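Local coordinates for prolyl oligopeptidase (Novosphingobium capsulatum, PDB 1YR2), which probably hydrolyses oligopeptides on the carboxyl side of proline, and to some extent alanine, as a serine endopeptidase of the prolyl oligopeptidase family, at residues V121-N126 / Q134-P139; K147-L152 / V194-G199; T163-W168 / L177-Q182. All blocks are in the same frame, centred on the assembly; numbering follows the deposited sequence.

Interaction 1: V121-N126 / Q134-P139; sequences VFYSWN and QLLVRP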
ATOM      1  N   VAL A 121       1.538  21.884 -19.140  1.00 12.18           N
ATOM      2  CA  VAL A 121       1.545  20.670 -18.355  1.00 11.91           C
ATOM      3  C   VAL A 121       1.436  21.054 -16.862  1.00 11.24           C
ATOM      4  O   VAL A 121       2.106  21.984 -16.414  1.00 11.72           O
ATOM      5  CB  VAL A 121       2.792  19.799 -18.674  1.00 13.72           C
ATOM      6  CG1 VAL A 121       4.057  20.492 -18.344  1.00 15.09           C
ATOM      7  CG2 VAL A 121       2.744  18.473 -17.939  1.00 12.89           C
ATOM      8  N   PHE A 122       0.626  20.308 -16.117  1.00 10.03           N
ATOM      9  CA  PHE A 122       0.288  20.525 -14.700  1.00 10.24           C
ATOM     10  C   PHE A 122       0.691  19.293 -13.890  1.00  9.77           C
ATOM     11  O   PHE A 122       0.445  18.159 -14.316  1.00 10.87           O
ATOM     12  CB  PHE A 122      -1.229  20.761 -14.484  1.00 11.04           C
ATOM     13  CG  PHE A 122      -1.817  21.859 -15.328  1.00 10.04           C
ATOM     14  CD1 PHE A 122      -2.132  21.660 -16.650  1.00 11.38           C
ATOM     15  CD2 PHE A 122      -2.075  23.104 -14.770  1.00 11.30           C
ATOM     16  CE1 PHE A 122      -2.681  22.675 -17.428  1.00 13.03           C
ATOM     17  CE2 PHE A 122      -2.653  24.101 -15.525  1.00 10.15           C
ATOM     18  CZ  PHE A 122      -2.932  23.930 -16.837  1.00 11.70           C
ATOM     19  N   TYR A 123       1.354  19.520 -12.761  1.00 10.43           N
ATOM     20  CA  TYR A 123       1.780  18.410 -11.915  1.00 10.24           C
ATOM     21  C   TYR A 123       2.044  18.888 -10.505  1.00 10.81           C
ATOM     22  O   TYR A 123       2.493  19.987 -10.282  1.00 10.19           O
ATOM     23  CB  TYR A 123       3.028  17.704 -12.508  1.00 10.53           C
ATOM     24  CG  TYR A 123       4.186  18.663 -12.740  1.00  9.70           C
ATOM     25  CD1 TYR A 123       4.185  19.500 -13.823  1.00 12.05           C
ATOM     26  CD2 TYR A 123       5.227  18.754 -11.835  1.00 10.11           C
ATOM     27  CE1 TYR A 123       5.207  20.381 -14.065  1.00 12.38           C
ATOM     28  CE2 TYR A 123       6.264  19.646 -12.045  1.00 11.97           C
ATOM     29  CZ  TYR A 123       6.231  20.478 -13.160  1.00 14.24           C
ATOM     30  OH  TYR A 123       7.225  21.391 -13.386  1.00 12.99           O
ATOM     31  N   SER A 124       1.728  18.043  -9.539  1.00 10.60           N
ATOM     32  CA  SER A 124       2.093  18.305  -8.161  1.00 10.41           C
ATOM     33  C   SER A 124       3.623  18.096  -7.960  1.00 10.72           C
ATOM     34  O   SER A 124       4.235  17.288  -8.676  1.00 10.45           O
ATOM     35  CB  SER A 124       1.228  17.438  -7.233  1.00 10.86           C
ATOM     36  OG  SER A 124       1.657  16.103  -7.209  1.00 12.06           O
ATOM     37  N   TRP A 125       4.191  18.806  -6.982  1.00 10.25           N
ATOM     38  CA  TRP A 125       5.561  18.658  -6.567  1.00  9.95           C
ATOM     39  C   TRP A 125       5.680  18.973  -5.101  1.00 10.81           C
ATOM     40  O   TRP A 125       5.124  19.939  -4.644  1.00 10.39           O
ATOM     41  CB  TRP A 125       6.500  19.563  -7.350  1.00  9.03           C
ATOM     42  CG  TRP A 125       7.911  19.411  -6.985  1.00 10.43           C
ATOM     43  CD1 TRP A 125       8.745  18.456  -7.396  1.00 12.29           C
ATOM     44  CD2 TRP A 125       8.678  20.271  -6.140  1.00 11.73           C
ATOM     45  NE1 TRP A 125       9.991  18.617  -6.847  1.00 12.27           N
ATOM     46  CE2 TRP A 125       9.984  19.746  -6.088  1.00 11.04           C
ATOM     47  CE3 TRP A 125       8.401  21.455  -5.428  1.00 15.13           C
ATOM     48  CZ2 TRP A 125      11.011  20.357  -5.377  1.00 15.87           C
ATOM     49  CZ3 TRP A 125       9.404  22.045  -4.721  1.00 15.11           C
ATOM     50  CH2 TRP A 125      10.702  21.508  -4.695  1.00 14.83           C
ATOM     51  N   ASN A 126       6.403  18.125  -4.397  1.00 12.69           N
ATOM     52  CA  ASN A 126       6.829  18.360  -3.029  1.00 12.62           C
ATOM     53  C   ASN A 126       8.346  18.305  -2.942  1.00 12.66           C
ATOM     54  O   ASN A 126       8.938  17.427  -3.462  1.00 12.89           O
ATOM     55  CB  ASN A 126       6.228  17.285  -2.122  1.00 13.41           C
ATOM     56  CG  ASN A 126       6.180  17.714  -0.648  1.00 15.37           C
ATOM     57  OD1 ASN A 126       7.223  18.065  -0.065  1.00 16.59           O
ATOM     58  ND2 ASN A 126       4.964  17.682  -0.034  1.00 15.77           N
ATOM     59  N   GLN A 134       2.767  21.459  -3.746  1.00 13.58           N
ATOM     60  CA  GLN A 134       2.343  22.553  -4.591  1.00 12.34           C
ATOM     61  C   GLN A 134       1.825  21.985  -5.908  1.00 12.31           C
ATOM     62  O   GLN A 134       2.136  20.873  -6.231  1.00 11.64           O
ATOM     63  CB  GLN A 134       3.539  23.422  -4.929  1.00 13.33           C
ATOM     64  CG  GLN A 134       4.249  24.043  -3.703  1.00 14.82           C
ATOM     65  CD  GLN A 134       5.541  24.790  -4.052  1.00 15.60           C
ATOM     66  OE1 GLN A 134       6.259  24.366  -4.936  1.00 15.85           O
ATOM     67  NE2 GLN A 134       5.849  25.881  -3.330  1.00 14.25           N
ATOM     68  N   LEU A 135       1.049  22.800  -6.623  1.00 11.87           N
ATOM     69  CA  LEU A 135       0.666  22.535  -8.016  1.00 11.36           C
ATOM     70  C   LEU A 135       1.508  23.478  -8.866  1.00  9.80           C
ATOM     71  O   LEU A 135       1.411  24.718  -8.750  1.00  9.69           O
ATOM     72  CB  LEU A 135      -0.817  22.810  -8.250  1.00 10.85           C
ATOM     73  CG  LEU A 135      -1.272  22.437  -9.679  1.00 11.88           C
ATOM     74  CD1 LEU A 135      -0.968  21.027  -9.992  1.00 12.58           C
ATOM     75  CD2 LEU A 135      -2.758  22.793  -9.823  1.00 15.36           C
ATOM     76  N   LEU A 136       2.321  22.857  -9.692  1.00 10.88           N
ATOM     77  CA  LEU A 136       3.143  23.520 -10.691  1.00 10.06           C
ATOM     78  C   LEU A 136       2.601  23.397 -12.094  1.00 10.19           C
ATOM     79  O   LEU A 136       1.859  22.458 -12.465  1.00 10.57           O
ATOM     80  CB  LEU A 136       4.563  22.938 -10.693  1.00  9.51           C
ATOM     81  CG  LEU A 136       5.279  22.902  -9.358  1.00 12.60           C
ATOM     82  CD1 LEU A 136       6.708  22.628  -9.603  1.00 14.34           C
ATOM     83  CD2 LEU A 136       5.078  24.178  -8.593  1.00 16.25           C
ATOM     84  N   VAL A 137       2.987  24.378 -12.897  1.00 10.56           N
ATOM     85  CA  VAL A 137       2.607  24.412 -14.290  1.00 11.06           C
ATOM     86  C   VAL A 137       3.778  24.916 -15.105  1.00 10.47           C
ATOM     87  O   VAL A 137       4.575  25.743 -14.663  1.00  7.78           O
ATOM     88  CB  VAL A 137       1.393  25.350 -14.510  1.00 11.53           C
ATOM     89  CG1 VAL A 137       1.745  26.798 -14.151  1.00 12.15           C
ATOM     90  CG2 VAL A 137       0.883  25.243 -15.936  1.00 12.98           C
ATOM     91  N   ARG A 138       3.913  24.432 -16.309  1.00  9.20           N
ATOM     92  CA  ARG A 138       4.919  24.997 -17.214  1.00 11.69           C
ATOM     93  C   ARG A 138       4.507  24.763 -18.664  1.00 11.11           C
ATOM     94  O   ARG A 138       3.574  24.008 -18.901  1.00 11.56           O
ATOM     95  CB  ARG A 138       6.288  24.405 -16.901  1.00 12.47           C
ATOM     96  CG  ARG A 138       6.463  22.948 -17.362  1.00 15.74           C
ATOM     97  CD  ARG A 138       7.867  22.353 -16.976  1.00 16.03           C
ATOM     98  NE  ARG A 138       7.934  20.958 -17.415  1.00 12.81           N
ATOM     99  CZ  ARG A 138       8.611  20.021 -16.822  1.00 12.34           C
ATOM    100  NH1 ARG A 138       9.374  20.297 -15.784  1.00 12.21           N
ATOM    101  NH2 ARG A 138       8.584  18.801 -17.292  1.00 13.36           N
ATOM    102  N   PRO A 139       5.122  25.411 -19.646  1.00 12.34           N
ATOM    103  CA  PRO A 139       4.760  25.101 -21.036  1.00 12.95           C
ATOM    104  C   PRO A 139       4.987  23.619 -21.378  1.00 14.44           C
ATOM    105  O   PRO A 139       5.963  23.014 -20.925  1.00 13.79           O
ATOM    106  CB  PRO A 139       5.669  26.034 -21.864  1.00 13.11           C
ATOM    107  CG  PRO A 139       5.979  27.173 -20.883  1.00 14.85           C
ATOM    108  CD  PRO A 139       6.167  26.457 -19.565  1.00 13.52           C
TER
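One hydrogen bond and one CA-H...O contact from strand 121-126 grip the carbonyl oxygen of Leu136. Tyr123 N gives Leu136 O a hydrogen bond of 3.0 Å lying in the carbonyl plane, and Phe122 CA adds the CA-H...O contact. In return Leu136 N reaches Tyr123 O at 2.9 Å, here from above the carbonyl plane. Paired bonds of the same kind join Val121 to Arg138 and Trp125 to Gln134, so three hydrogen-bonded antiparallel pairs alternate with the non-hydrogen-bonded pairs Phe122-Val137 and Ser124-Leu135. Tyr123 carries its CG in the crowded position between the backbone N and carbonyl carbon (chi1 56°). This places the ring so that Leu136 CB lies over one face as a CH-pi contact, 3.9 Å from Tyr123 CZ and offset toward the rim. The hairpin supplies the two inner strands of a four-stranded antiparallel sheet, one blade of the seven-bladed beta-propeller of this family. Farther along the same face, Arg138 crosses the tyrosine at about a right angle, presenting one face of its guanidinium to the ring, the two planes 56° apart. Tyr123 OH is 3.4 Å from Arg138 NH1, but the angle is too poor for a hydrogen bond; that nitrogen instead makes a salt bridge with Glu448 and a hydrogen bond to Thr146 O. An alanine here would remove the ring that Leu136 CB covers and that the Arg138 guanidinium packs against, and would probably loosen the placement of both. Leu136 CD1 also meets Trp125 CB at 3.8 Å. Gln134 OE1 sits in the indole plane at its edge, 3.6 Å from Trp125 CE3, while Gln134 NE2 bonds to Asp153 and Trp125 NE1 to Glu109. On the reverse face, Val137 CG2 rests over the Phe122 ring, 3.7 Å from Phe122 CE2.

Interaction 2: K147-L152 / V194-G199; sequences KGRVLL and VGVADG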
ATOM      1  N   LYS A 147      12.354  23.984 -13.972  1.00 16.35           N
ATOM      2  CA  LYS A 147      11.508  24.311 -12.800  1.00 16.88           C
ATOM      3  C   LYS A 147      10.145  24.902 -13.208  1.00 16.21           C
ATOM      4  O   LYS A 147      10.050  25.877 -13.968  1.00 15.44           O
ATOM      5  CB  LYS A 147      12.243  25.257 -11.826  1.00 16.60           C
ATOM      6  CG  LYS A 147      11.471  25.583 -10.575  1.00 18.10           C
ATOM      7  CD  LYS A 147      11.256  24.369  -9.693  1.00 19.11           C
ATOM      8  CE  LYS A 147      10.433  24.717  -8.431  1.00 19.39           C
ATOM      9  NZ  LYS A 147      10.337  23.547  -7.486  1.00 19.86           N
ATOM     10  N   GLY A 148       9.087  24.289 -12.712  1.00 14.56           N
ATOM     11  CA  GLY A 148       7.751  24.771 -12.989  1.00 14.25           C
ATOM     12  C   GLY A 148       7.396  25.988 -12.164  1.00 14.13           C
ATOM     13  O   GLY A 148       8.016  26.229 -11.161  1.00 13.02           O
ATOM     14  N   ARG A 149       6.376  26.703 -12.613  1.00 13.56           N
ATOM     15  CA  ARG A 149       5.838  27.872 -11.916  1.00 14.40           C
ATOM     16  C   ARG A 149       4.798  27.402 -10.896  1.00 14.25           C
ATOM     17  O   ARG A 149       3.984  26.513 -11.186  1.00 13.59           O
ATOM     18  CB  ARG A 149       5.221  28.822 -12.951  1.00 13.78           C
ATOM     19  CG  ARG A 149       4.376  29.925 -12.383  1.00 16.66           C
ATOM     20  CD  ARG A 149       3.973  30.948 -13.399  1.00 18.28           C
ATOM     21  NE  ARG A 149       3.353  30.384 -14.623  1.00 15.60           N
ATOM     22  CZ  ARG A 149       2.041  30.312 -14.863  1.00 13.15           C
ATOM     23  NH1 ARG A 149       1.154  30.682 -13.936  1.00 15.47           N
ATOM     24  NH2 ARG A 149       1.615  29.840 -16.040  1.00 17.14           N
ATOM     25  N   VAL A 150       4.836  27.968  -9.696  1.00 13.99           N
ATOM     26  CA  VAL A 150       3.858  27.633  -8.685  1.00 15.07           C
ATOM     27  C   VAL A 150       2.514  28.254  -9.038  1.00 15.26           C
ATOM     28  O   VAL A 150       2.345  29.463  -9.062  1.00 14.08           O
ATOM     29  CB  VAL A 150       4.292  28.094  -7.310  1.00 16.07           C
ATOM     30  CG1 VAL A 150       3.197  27.828  -6.271  1.00 16.06           C
ATOM     31  CG2 VAL A 150       5.637  27.419  -6.953  1.00 17.53           C
ATOM     32  N   LEU A 151       1.560  27.391  -9.308  1.00 14.66           N
ATOM     33  CA  LEU A 151       0.197  27.753  -9.612  1.00 13.80           C
ATOM     34  C   LEU A 151      -0.662  27.769  -8.356  1.00 14.46           C
ATOM     35  O   LEU A 151      -1.402  28.724  -8.169  1.00 12.88           O
ATOM     36  CB  LEU A 151      -0.376  26.789 -10.661  1.00 15.09           C
ATOM     37  CG  LEU A 151      -1.759  27.158 -11.191  1.00 14.86           C
ATOM     38  CD1 LEU A 151      -1.821  28.591 -11.801  1.00 16.15           C
ATOM     39  CD2 LEU A 151      -2.192  26.127 -12.229  1.00 16.68           C
ATOM     40  N   LEU A 152      -0.602  26.724  -7.526  1.00 13.62           N
ATOM     41  CA  LEU A 152      -1.149  26.777  -6.168  1.00 15.27           C
ATOM     42  C   LEU A 152      -0.122  26.352  -5.139  1.00 15.46           C
ATOM     43  O   LEU A 152       0.626  25.405  -5.359  1.00 13.74           O
ATOM     44  CB  LEU A 152      -2.376  25.866  -6.032  1.00 14.61           C
ATOM     45  CG  LEU A 152      -3.529  26.014  -7.028  1.00 17.25           C
ATOM     46  CD1 LEU A 152      -4.460  24.816  -6.910  1.00 18.02           C
ATOM     47  CD2 LEU A 152      -4.232  27.308  -6.744  1.00 19.13           C
ATOM     48  N   VAL A 194      -8.653  29.327 -10.777  1.00 17.94           N
ATOM     49  CA  VAL A 194      -7.556  30.237 -11.056  1.00 17.38           C
ATOM     50  C   VAL A 194      -7.335  30.283 -12.585  1.00 16.51           C
ATOM     51  O   VAL A 194      -7.591  29.308 -13.309  1.00 14.61           O
ATOM     52  CB  VAL A 194      -6.306  29.772 -10.281  1.00 18.09           C
ATOM     53  CG1 VAL A 194      -5.824  28.418 -10.738  1.00 19.64           C
ATOM     54  CG2 VAL A 194      -5.201  30.732 -10.366  1.00 22.75           C
ATOM     55  N   GLY A 195      -6.963  31.460 -13.082  1.00 14.84           N
ATOM     56  CA  GLY A 195      -6.516  31.616 -14.452  1.00 14.39           C
ATOM     57  C   GLY A 195      -5.076  31.166 -14.522  1.00 13.45           C
ATOM     58  O   GLY A 195      -4.226  31.518 -13.715  1.00 12.46           O
ATOM     59  N   VAL A 196      -4.781  30.351 -15.497  1.00 12.39           N
ATOM     60  CA  VAL A 196      -3.500  29.704 -15.512  1.00 13.30           C
ATOM     61  C   VAL A 196      -2.377  30.644 -15.956  1.00 14.55           C
ATOM     62  O   VAL A 196      -1.277  30.604 -15.382  1.00 13.69           O
ATOM     63  CB  VAL A 196      -3.545  28.447 -16.395  1.00 12.38           C
ATOM     64  CG1 VAL A 196      -2.190  27.867 -16.567  1.00 14.32           C
ATOM     65  CG2 VAL A 196      -4.489  27.385 -15.775  1.00 13.20           C
ATOM     66  N   ALA A 197      -2.625  31.460 -16.988  1.00 15.97           N
ATOM     67  CA  ALA A 197      -1.602  32.371 -17.528  1.00 17.85           C
ATOM     68  C   ALA A 197      -1.006  33.244 -16.421  1.00 18.72           C
ATOM     69  O   ALA A 197       0.218  33.352 -16.310  1.00 19.41           O
ATOM     70  CB  ALA A 197      -2.181  33.265 -18.641  1.00 18.72           C
ATOM     71  N   ASP A 198      -1.847  33.864 -15.605  1.00 19.85           N
ATOM     72  CA  ASP A 198      -1.349  34.762 -14.542  1.00 20.69           C
ATOM     73  C   ASP A 198      -1.406  34.208 -13.114  1.00 21.21           C
ATOM     74  O   ASP A 198      -0.853  34.807 -12.203  1.00 20.35           O
ATOM     75  CB  ASP A 198      -2.027  36.127 -14.581  1.00 21.36           C
ATOM     76  CG  ASP A 198      -3.543  36.055 -14.433  1.00 24.28           C
ATOM     77  OD1 ASP A 198      -4.131  34.965 -14.128  1.00 24.76           O
ATOM     78  OD2 ASP A 198      -4.243  37.076 -14.634  1.00 28.15           O
ATOM     79  N   GLY A 199      -2.071  33.085 -12.918  1.00 21.05           N
ATOM     80  CA  GLY A 199      -2.161  32.495 -11.600  1.00 21.87           C
ATOM     81  C   GLY A 199      -3.089  33.237 -10.647  1.00 22.94           C
ATOM     82  O   GLY A 199      -3.050  32.969  -9.453  1.00 23.67           O
TER
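Arg149 takes hold of a single backbone oxygen with both terminal nitrogens. Arg149 NH1 donates to Val196 O at 2.8 Å, almost along the C=O axis, whereas Arg149 NH2 reaches Val196 O at 3.1 Å from above the carbonyl plane. The acceptor lies in the guanidinium plane at its edge, so the grip is end-on, and the two bonds together would limit rotation of the group; Ala197 O stands over one of its faces. The side chain leaves the backbone with CG anti to N (chi1 168°) and bends at chi3 (52°) to bring its tip there. Beside this polar grip, Leu151 CD1 packs against Gly199 CA at 3.9 Å. Leu151 CD1 also lies 4.1 Å from Val194 CG1, which Leu152 CD2 approaches more loosely.

The turn that offers Val196 O is itself closed by a short but weak hydrogen bond, Gly199 N to Gly195 O at 2.8 Å, and Gly199 takes a positive phi (73°) as the chain leaves it. Asp198, whose OD1 bonds to Lys200 N, has its carboxylate 6.8 Å from the guanidinium (Asp198 OD1 to Arg149 NH1), which may add a mild electrostatic pull. On the opposing side, Arg149 is fixed by backbone bonding to Val137, while Leu151 and Leu152 both pair with Leu135. That doubled pairing is a classic beta bulge, set where the outermost strand of one beta-propeller blade meets the turn after the third strand of the next.

Interaction 3: T163-W168 / L177-Q182; sequences TALDAW and LAYSVQ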
ATOM      1  N   THR A 163      -6.325  24.493   5.918  1.00 26.18           N
ATOM      2  CA  THR A 163      -6.979  24.564   4.615  1.00 24.71           C
ATOM      3  C   THR A 163      -6.178  23.734   3.656  1.00 22.82           C
ATOM      4  O   THR A 163      -5.013  24.037   3.394  1.00 23.98           O
ATOM      5  CB  THR A 163      -7.022  26.014   4.118  1.00 24.51           C
ATOM      6  OG1 THR A 163      -7.617  26.837   5.125  1.00 27.84           O
ATOM      7  CG2 THR A 163      -7.925  26.183   2.963  1.00 25.08           C
ATOM      8  N   ALA A 164      -6.801  22.709   3.110  1.00 19.87           N
ATOM      9  CA  ALA A 164      -6.090  21.714   2.317  1.00 18.60           C
ATOM     10  C   ALA A 164      -6.584  21.758   0.877  1.00 17.44           C
ATOM     11  O   ALA A 164      -7.746  21.999   0.637  1.00 16.95           O
ATOM     12  CB  ALA A 164      -6.287  20.329   2.921  1.00 17.92           C
ATOM     13  N   LEU A 165      -5.687  21.549  -0.062  1.00 16.95           N
ATOM     14  CA  LEU A 165      -6.078  21.259  -1.456  1.00 16.86           C
ATOM     15  C   LEU A 165      -6.397  19.813  -1.559  1.00 16.91           C
ATOM     16  O   LEU A 165      -5.582  18.948  -1.202  1.00 17.64           O
ATOM     17  CB  LEU A 165      -4.957  21.577  -2.393  1.00 17.35           C
ATOM     18  CG  LEU A 165      -5.047  21.206  -3.846  1.00 16.43           C
ATOM     19  CD1 LEU A 165      -6.158  21.927  -4.555  1.00 16.33           C
ATOM     20  CD2 LEU A 165      -3.716  21.521  -4.502  1.00 17.30           C
ATOM     21  N   ASP A 166      -7.613  19.545  -2.012  1.00 16.09           N
ATOM     22  CA  ASP A 166      -8.129  18.199  -2.160  1.00 16.95           C
ATOM     23  C   ASP A 166      -7.887  17.757  -3.607  1.00 16.79           C
ATOM     24  O   ASP A 166      -6.993  16.904  -3.895  1.00 19.38           O
ATOM     25  CB  ASP A 166      -9.638  18.164  -1.776  1.00 17.26           C
ATOM     26  CG  ASP A 166     -10.268  16.784  -1.996  1.00 21.13           C
ATOM     27  OD1 ASP A 166      -9.545  15.829  -2.434  1.00 26.46           O
ATOM     28  OD2 ASP A 166     -11.484  16.539  -1.807  1.00 22.70           O
ATOM     29  N   ALA A 167      -8.578  18.389  -4.548  1.00 15.02           N
ATOM     30  CA  ALA A 167      -8.521  17.944  -5.947  1.00 13.77           C
ATOM     31  C   ALA A 167      -8.325  19.112  -6.884  1.00 13.49           C
ATOM     32  O   ALA A 167      -8.610  20.252  -6.515  1.00 10.72           O
ATOM     33  CB  ALA A 167      -9.815  17.199  -6.321  1.00 15.53           C
ATOM     34  N   TRP A 168      -7.846  18.843  -8.119  1.00 10.17           N
ATOM     35  CA  TRP A 168      -7.685  19.906  -9.113  1.00  9.86           C
ATOM     36  C   TRP A 168      -7.928  19.303 -10.503  1.00 10.23           C
ATOM     37  O   TRP A 168      -7.745  18.132 -10.663  1.00 10.25           O
ATOM     38  CB  TRP A 168      -6.327  20.586  -9.053  1.00 10.17           C
ATOM     39  CG  TRP A 168      -5.151  19.694  -9.165  1.00 12.12           C
ATOM     40  CD1 TRP A 168      -4.503  19.108  -8.152  1.00 15.16           C
ATOM     41  CD2 TRP A 168      -4.478  19.272 -10.372  1.00  9.60           C
ATOM     42  NE1 TRP A 168      -3.461  18.350  -8.629  1.00 15.78           N
ATOM     43  CE2 TRP A 168      -3.432  18.422  -9.987  1.00 14.20           C
ATOM     44  CE3 TRP A 168      -4.640  19.552 -11.709  1.00 12.06           C
ATOM     45  CZ2 TRP A 168      -2.548  17.839 -10.888  1.00 13.30           C
ATOM     46  CZ3 TRP A 168      -3.751  18.965 -12.634  1.00 14.02           C
ATOM     47  CH2 TRP A 168      -2.723  18.123 -12.209  1.00 14.83           C
ATOM     48  N   LEU A 177      -8.075  26.562 -14.270  1.00 11.79           N
ATOM     49  CA  LEU A 177      -7.926  25.440 -13.373  1.00 12.50           C
ATOM     50  C   LEU A 177      -8.928  25.561 -12.245  1.00 13.20           C
ATOM     51  O   LEU A 177      -9.103  26.621 -11.634  1.00 13.72           O
ATOM     52  CB  LEU A 177      -6.494  25.370 -12.865  1.00 13.56           C
ATOM     53  CG  LEU A 177      -6.227  24.159 -11.982  1.00 15.90           C
ATOM     54  CD1 LEU A 177      -5.301  23.249 -12.646  1.00 18.15           C
ATOM     55  CD2 LEU A 177      -5.755  24.611 -10.641  1.00 19.24           C
ATOM     56  N   ALA A 178      -9.605  24.460 -11.999  1.00 11.84           N
ATOM     57  CA  ALA A 178     -10.579  24.351 -10.947  1.00 11.85           C
ATOM     58  C   ALA A 178      -9.941  23.549  -9.858  1.00 11.96           C
ATOM     59  O   ALA A 178      -9.213  22.583 -10.133  1.00 11.34           O
ATOM     60  CB  ALA A 178     -11.856  23.651 -11.445  1.00 12.21           C
ATOM     61  N   TYR A 179     -10.211  23.928  -8.600  1.00 10.81           N
ATOM     62  CA  TYR A 179      -9.723  23.161  -7.506  1.00 10.41           C
ATOM     63  C   TYR A 179     -10.649  23.146  -6.318  1.00 10.86           C
ATOM     64  O   TYR A 179     -11.410  24.068  -6.141  1.00 10.86           O
ATOM     65  CB  TYR A 179      -8.307  23.603  -7.126  1.00 10.91           C
ATOM     66  CG  TYR A 179      -8.211  24.991  -6.661  1.00 12.69           C
ATOM     67  CD1 TYR A 179      -8.208  26.052  -7.563  1.00 12.46           C
ATOM     68  CD2 TYR A 179      -8.052  25.264  -5.319  1.00 13.80           C
ATOM     69  CE1 TYR A 179      -8.090  27.362  -7.110  1.00 14.82           C
ATOM     70  CE2 TYR A 179      -7.966  26.551  -4.883  1.00 15.43           C
ATOM     71  CZ  TYR A 179      -7.957  27.585  -5.779  1.00 14.09           C
ATOM     72  OH  TYR A 179      -7.844  28.884  -5.337  1.00 13.70           O
ATOM     73  N   SER A 180     -10.561  22.064  -5.546  1.00 11.37           N
ATOM     74  CA  SER A 180     -11.400  21.816  -4.381  1.00 13.11           C
ATOM     75  C   SER A 180     -10.609  22.046  -3.092  1.00 12.48           C
ATOM     76  O   SER A 180      -9.510  21.469  -2.932  1.00 12.64           O
ATOM     77  CB  SER A 180     -11.775  20.355  -4.431  1.00 13.99           C
ATOM     78  OG  SER A 180     -12.789  20.147  -3.564  1.00 23.75           O
ATOM     79  N   VAL A 181     -11.197  22.766  -2.156  1.00 12.39           N
ATOM     80  CA  VAL A 181     -10.546  23.158  -0.909  1.00 14.23           C
ATOM     81  C   VAL A 181     -11.326  22.624   0.282  1.00 14.60           C
ATOM     82  O   VAL A 181     -12.543  22.750   0.321  1.00 14.43           O
ATOM     83  CB  VAL A 181     -10.515  24.699  -0.765  1.00 15.09           C
ATOM     84  CG1 VAL A 181      -9.813  25.087   0.493  1.00 17.86           C
ATOM     85  CG2 VAL A 181      -9.811  25.370  -1.973  1.00 17.49           C
ATOM     86  N   GLN A 182     -10.619  22.081   1.255  1.00 15.52           N
ATOM     87  CA  GLN A 182     -11.236  21.517   2.445  1.00 17.04           C
ATOM     88  C   GLN A 182     -10.801  22.399   3.586  1.00 18.62           C
ATOM     89  O   GLN A 182      -9.604  22.600   3.764  1.00 18.12           O
ATOM     90  CB  GLN A 182     -10.722  20.102   2.676  1.00 17.07           C
ATOM     91  CG  GLN A 182     -11.067  19.529   4.073  1.00 18.85           C
ATOM     92  CD  GLN A 182     -10.487  18.136   4.272  1.00 19.04           C
ATOM     93  OE1 GLN A 182      -9.343  17.875   3.902  1.00 21.71           O
ATOM     94  NE2 GLN A 182     -11.266  17.252   4.834  1.00 19.03           N
TER
HETATM   95  O   HOH W   1     -12.972  17.396  -3.847  1.00 20.00           O
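Strands 163-168 and 177-182 form an antiparallel hairpin, the first two strands of a beta-propeller blade, and its regular register is interrupted at Asp166. Asp166 N donates to Ser180 O at 2.9 Å, while Ser180 N donates to Ala167 O at 2.8 Å. Asp166 and Ala167 thus both stand across from Ser180, an irregularity resembling a classic beta bulge, though the second N-H, that of Ala167, makes no bond; a psi of -68° at Asp166 is consistent with it. The irregularity has a cost: Ala167 N is buried by the contact with no partner in the model.

The bond to Asp166 CB points toward strand 177-182. Asp166 CB meets Ser180 O at 3.5 Å and lies a little farther from Ser180 CB. From there CG is anti to the backbone N (chi1 176°), which carries the carboxylate out to the exposed side. At the tip, Asp166 OD2 accepts a hydrogen bond of 2.7 Å from water 1, which is also bonded to Ser180 OG at 2.8 Å, so the water bridges the two side chains. OD2 has a stronger partner as well, a salt bridge to Arg189 NE on the next strand of the blade, and these neighbours would be expected to favour the ionised acid.

On the face carrying Leu165, Trp168, Tyr179 and Val181 the contacts are largely apolar. Leu165 crosses Tyr179 at about a right angle, its CD1 3.7 Å from Tyr179 CB, and Leu152 of the preceding blade adjoins both residues. Trp168 CE3 meets Leu177 CD1 at 3.9 Å, the two side chains crossing obliquely. At the far end Ala164 and Gln182 exchange two nearly straight backbone hydrogen bonds. Next to them Thr163 CG2 is pressed to 3.3 Å from Val181 CG1, closer than carbon atoms usually pack.

All three contacts belong to two successive propeller blades. Interaction 1 and segment 147-152 of interaction 2 share one blade, where Leu135 O lies 2.7 Å from Leu151 N, a probable hydrogen bond; segment 194-199 belongs to the next. The centres of interactions 1 and 2 are about 8 Å apart. Interaction 3 opens the second blade, its centre about 14 Å from each of the others; Leu177 O, 2.9 Å from Val194 N, probably ties it to interaction 2 by another hydrogen bond. Between the blades, side chains of interactions 1 and 3 pack against each other: Leu135 CD2 touches Leu177 CD2 at 3.6 Å, and Phe122 CB touches Trp168 CZ3 at 3.6 Å. Interaction 2 bridges the same seam. A glycerol, probably from crystallisation, lies about 4 Å from the Ala197 side chain.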